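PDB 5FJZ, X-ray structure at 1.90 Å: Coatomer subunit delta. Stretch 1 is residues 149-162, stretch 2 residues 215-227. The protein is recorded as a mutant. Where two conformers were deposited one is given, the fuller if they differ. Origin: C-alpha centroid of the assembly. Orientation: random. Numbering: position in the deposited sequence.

Stretch 1 149-162: ETELADVIFTIPVF
Stretch 2, residues 215-227: DALYPMTVSFQES

The strand containing Ile156, Phe157 and Thr158 runs antiparallel to the one containing Thr221 and Val222, their N-to-C directions 162° apart and their axes approaching to 4.7 Å. Ile156 faces Ser223 and Thr158 faces Thr221 as hydrogen-bonded pairs (CA-CA 5.0 and 5.1 Å); Phe157-Val222 between them is non-hydrogen-bonded (4.6 Å). Each flanking pair satisfies both its amides: Ile156 N to Ser223 O is 2.9 Å (171° at hydrogen), Ser223 N to Ile156 O 2.7 Å (148°), Thr158 N to Thr221 O 2.8 Å (164°) and Thr221 N to Thr158 O 3.0 Å (165°).

Two carbonyls serve twice: water 3 donates to Ile156 O (2.8 Å) and Thr221 O (3.1 Å), and also hydrogen-bonds Thr158 OG1 (2.9 Å). Past the corner at Asp154, waters replace direct pairing. Water 1 accepts from Ala153 N (2.9 Å) and donates to Gln225 O (2.8 Å); water 2 accepts from Gln225 N (3.1 Å) and donates to Ala153 O (2.7 Å). Beyond them Thr150 OG1 (chi1 p) donates to Glu226 OE1 (chi1 p) at 2.6 Å.

At the other end, water 4 donates to Pro160 O (2.5 Å) and Ala216 O (2.6 Å). Leu217 O, 3.4 Å from Pro160 CD, is buried without a partner. Phe157 (m) and Val222 (p) share a face, CE2 of Phe157 lying 4.0 Å from CG2 of Val222; Ile159 (m, m) sets CD1 3.6 Å from Met220 CG.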

# COMPACT_ATOMS: atom_id res chain seq x y z
N GLU A 149 8.29 31.56 9.94
CA GLU A 149 8.19 32.64 10.98
C GLU A 149 8.10 32.09 12.36
O GLU A 149 8.07 32.85 13.33
CB GLU A 149 6.93 33.49 10.74
CG GLU A 149 6.83 34.18 9.41
CD GLU A 149 7.39 35.59 9.40
OE1 GLU A 149 8.53 35.84 9.83
OE2 GLU A 149 6.64 36.50 8.97
N THR A 150 8.01 30.77 12.48
CA THR A 150 7.97 30.16 13.81
C THR A 150 9.05 29.12 13.87
O THR A 150 9.59 28.73 12.84
CB THR A 150 6.59 29.54 14.13
OG1 THR A 150 6.32 28.50 13.20
CG2 THR A 150 5.46 30.59 14.05
N GLU A 151 9.40 28.73 15.08
CA GLU A 151 10.47 27.76 15.32
C GLU A 151 9.97 26.37 14.89
O GLU A 151 8.76 26.08 14.94
CB GLU A 151 10.91 27.79 16.78
CG GLU A 151 9.89 27.32 17.83
CD GLU A 151 10.56 26.80 19.10
OE1 GLU A 151 11.61 27.38 19.51
OE2 GLU A 151 10.08 25.76 19.65
N LEU A 152 10.89 25.52 14.42
CA LEU A 152 10.62 24.10 14.32
C LEU A 152 11.29 23.41 15.51
O LEU A 152 12.50 23.63 15.76
CB LEU A 152 11.17 23.52 13.04
CG LEU A 152 10.51 23.91 11.74
CD1 LEU A 152 11.30 23.36 10.60
CD2 LEU A 152 9.08 23.38 11.71
N ALA A 153 10.52 22.62 16.24
CA ALA A 153 11.05 21.93 17.41
C ALA A 153 11.23 20.46 17.09
O ALA A 153 10.48 19.91 16.26
CB ALA A 153 10.11 22.09 18.58
N ASP A 154 12.23 19.83 17.69
CA ASP A 154 12.43 18.37 17.55
C ASP A 154 12.45 17.90 16.12
O ASP A 154 11.72 16.95 15.73
CB ASP A 154 11.34 17.61 18.37
CG ASP A 154 11.44 17.88 19.88
OD1 ASP A 154 12.52 18.23 20.38
OD2 ASP A 154 10.43 17.73 20.59
N VAL A 155 13.34 18.46 15.33
CA VAL A 155 13.59 18.07 13.93
C VAL A 155 14.58 16.89 13.87
O VAL A 155 15.60 16.87 14.55
CB VAL A 155 14.16 19.24 13.19
CG1 VAL A 155 14.44 18.95 11.71
CG2 VAL A 155 13.25 20.45 13.34
N ILE A 156 14.23 15.88 13.11
CA ILE A 156 14.93 14.62 13.07
C ILE A 156 15.54 14.38 11.71
O ILE A 156 14.86 14.42 10.65
CB ILE A 156 14.03 13.47 13.52
CG1 ILE A 156 13.63 13.75 14.98
CG2 ILE A 156 14.81 12.18 13.49
CD1 ILE A 156 12.67 12.75 15.56
N PHE A 157 16.85 14.17 11.71
CA PHE A 157 17.57 13.74 10.49
C PHE A 157 17.92 12.26 10.53
O PHE A 157 18.44 11.77 11.56
CB PHE A 157 18.87 14.59 10.36
CG PHE A 157 18.61 16.06 10.33
CD1 PHE A 157 18.47 16.77 11.55
CD2 PHE A 157 18.57 16.74 9.15
CE1 PHE A 157 18.18 18.13 11.53
CE2 PHE A 157 18.29 18.08 9.10
CZ PHE A 157 18.14 18.78 10.31
N THR A 158 17.61 11.55 9.47
CA THR A 158 17.83 10.09 9.41
C THR A 158 18.81 9.78 8.29
O THR A 158 18.66 10.20 7.17
CB THR A 158 16.50 9.28 9.30
OG1 THR A 158 15.78 9.63 10.46
CG2 THR A 158 16.80 7.78 9.26
N ILE A 159 19.83 9.02 8.63
CA ILE A 159 20.83 8.53 7.77
C ILE A 159 20.64 7.04 7.65
O ILE A 159 20.61 6.34 8.68
CB ILE A 159 22.30 8.78 8.34
CG1 ILE A 159 22.43 10.20 8.83
CG2 ILE A 159 23.30 8.46 7.24
CD1 ILE A 159 22.14 11.26 7.78
N PRO A 160 20.55 6.50 6.40
CA PRO A 160 20.21 5.05 6.15
C PRO A 160 21.34 4.00 6.31
O PRO A 160 21.54 3.13 5.45
CB PRO A 160 19.69 5.06 4.76
CG PRO A 160 20.48 6.16 4.12
CD PRO A 160 20.57 7.24 5.16
N VAL A 161 21.97 4.03 7.47
CA VAL A 161 23.07 3.15 7.78
C VAL A 161 22.86 2.72 9.20
O VAL A 161 22.12 3.36 9.96
CB VAL A 161 24.45 3.81 7.54
CG1 VAL A 161 24.66 4.09 6.10
CG2 VAL A 161 24.63 5.04 8.35
N PHE A 162 23.47 1.61 9.57
CA PHE A 162 23.37 1.10 10.94
C PHE A 162 24.80 0.81 11.43
O PHE A 162 25.28 -0.32 11.22
CB PHE A 162 22.60 -0.26 10.95
CG PHE A 162 21.15 -0.14 10.56
CD1 PHE A 162 20.81 -0.03 9.24
CD2 PHE A 162 20.19 -0.01 11.50
CE1 PHE A 162 19.49 0.17 8.86
CE2 PHE A 162 18.88 0.23 11.15
CZ PHE A 162 18.53 0.30 9.82
N ASP A 215 28.13 7.07 -0.95
CA ASP A 215 26.76 7.01 -1.53
C ASP A 215 25.78 6.25 -0.61
O ASP A 215 24.59 6.47 -0.72
CB ASP A 215 26.71 6.41 -2.92
CG ASP A 215 27.39 7.25 -3.98
OD1 ASP A 215 27.39 8.50 -3.88
OD2 ASP A 215 27.93 6.64 -4.93
N ALA A 216 26.28 5.50 0.36
CA ALA A 216 25.50 4.76 1.31
C ALA A 216 24.86 5.65 2.36
O ALA A 216 23.92 5.26 3.06
CB ALA A 216 26.38 3.75 2.04
N LEU A 217 25.38 6.87 2.46
CA LEU A 217 24.85 7.80 3.41
C LEU A 217 23.55 8.42 2.89
O LEU A 217 22.94 9.19 3.60
CB LEU A 217 25.88 8.93 3.66
CG LEU A 217 27.24 8.62 4.28
CD1 LEU A 217 28.13 9.87 4.13
CD2 LEU A 217 27.07 8.29 5.73
N TYR A 218 23.17 8.15 1.62
CA TYR A 218 22.03 8.80 1.02
C TYR A 218 20.94 7.77 0.60
O TYR A 218 21.29 6.61 0.38
CB TYR A 218 22.47 9.60 -0.21
CG TYR A 218 23.34 10.74 0.14
CD1 TYR A 218 22.83 11.96 0.49
CD2 TYR A 218 24.73 10.61 0.05
CE1 TYR A 218 23.69 13.02 0.85
CE2 TYR A 218 25.58 11.62 0.44
CZ TYR A 218 25.07 12.82 0.83
OH TYR A 218 25.93 13.85 1.17
N PRO A 219 19.64 8.14 0.56
CA PRO A 219 19.02 9.44 0.90
C PRO A 219 19.03 9.78 2.41
O PRO A 219 18.79 8.93 3.28
CB PRO A 219 17.64 9.31 0.32
CG PRO A 219 17.31 7.80 0.35
CD PRO A 219 18.62 7.08 0.27
N MET A 220 19.32 11.01 2.74
CA MET A 220 19.13 11.49 4.09
C MET A 220 17.73 12.12 4.18
O MET A 220 17.36 12.94 3.35
CB MET A 220 20.19 12.57 4.43
CG MET A 220 21.62 12.08 4.33
SD MET A 220 22.83 13.34 4.78
CE MET A 220 24.35 12.43 4.48
N THR A 221 16.99 11.77 5.22
CA THR A 221 15.63 12.19 5.36
C THR A 221 15.50 13.13 6.52
O THR A 221 16.15 12.94 7.58
CB THR A 221 14.70 10.99 5.59
OG1 THR A 221 14.73 10.17 4.43
CG2 THR A 221 13.29 11.41 5.81
N VAL A 222 14.65 14.11 6.40
CA VAL A 222 14.33 15.00 7.51
C VAL A 222 12.83 14.88 7.90
O VAL A 222 11.96 14.72 7.00
CB VAL A 222 14.68 16.45 7.22
CG1 VAL A 222 13.87 16.99 6.08
CG2 VAL A 222 14.40 17.31 8.43
N SER A 223 12.59 14.95 9.20
CA SER A 223 11.24 14.83 9.75
C SER A 223 10.97 15.99 10.69
O SER A 223 11.75 16.21 11.66
CB SER A 223 11.17 13.48 10.50
OG SER A 223 9.87 13.25 11.05
N PHE A 224 9.88 16.71 10.44
CA PHE A 224 9.42 17.80 11.25
C PHE A 224 7.92 18.00 11.14
O PHE A 224 7.26 17.49 10.23
CB PHE A 224 10.13 19.10 10.89
CG PHE A 224 9.91 19.57 9.44
CD1 PHE A 224 8.72 20.19 9.03
CD2 PHE A 224 10.88 19.32 8.47
CE1 PHE A 224 8.54 20.63 7.75
CE2 PHE A 224 10.68 19.74 7.15
CZ PHE A 224 9.52 20.39 6.81
N GLN A 225 7.37 18.65 12.15
CA GLN A 225 5.94 18.83 12.26
C GLN A 225 5.73 20.00 13.18
O GLN A 225 6.24 20.01 14.29
CB GLN A 225 5.28 17.54 12.81
CG GLN A 225 3.74 17.51 12.88
CD GLN A 225 3.11 16.18 13.32
OE1 GLN A 225 1.94 16.14 13.66
NE2 GLN A 225 3.88 15.08 13.29
N GLU A 226 4.87 20.93 12.80
CA GLU A 226 4.40 21.95 13.75
C GLU A 226 2.91 22.22 13.64
O GLU A 226 2.35 22.06 12.59
CB GLU A 226 5.20 23.27 13.51
CG GLU A 226 4.91 23.95 12.17
CD GLU A 226 4.84 25.47 12.22
OE1 GLU A 226 5.56 26.06 13.06
OE2 GLU A 226 4.10 26.09 11.40
N SER A 227 2.27 22.61 14.75
CA SER A 227 0.85 22.97 14.72
C SER A 227 0.53 24.12 15.68
O SER A 227 1.24 24.32 16.69
CB SER A 227 -0.01 21.78 15.06
OG SER A 227 0.36 21.27 16.31
O HOH W 1 7.74 22.05 15.58
O HOH W 2 9.31 20.40 13.87
O HOH W 3 14.15 11.93 9.68
O HOH W 4 22.56 3.03 3.16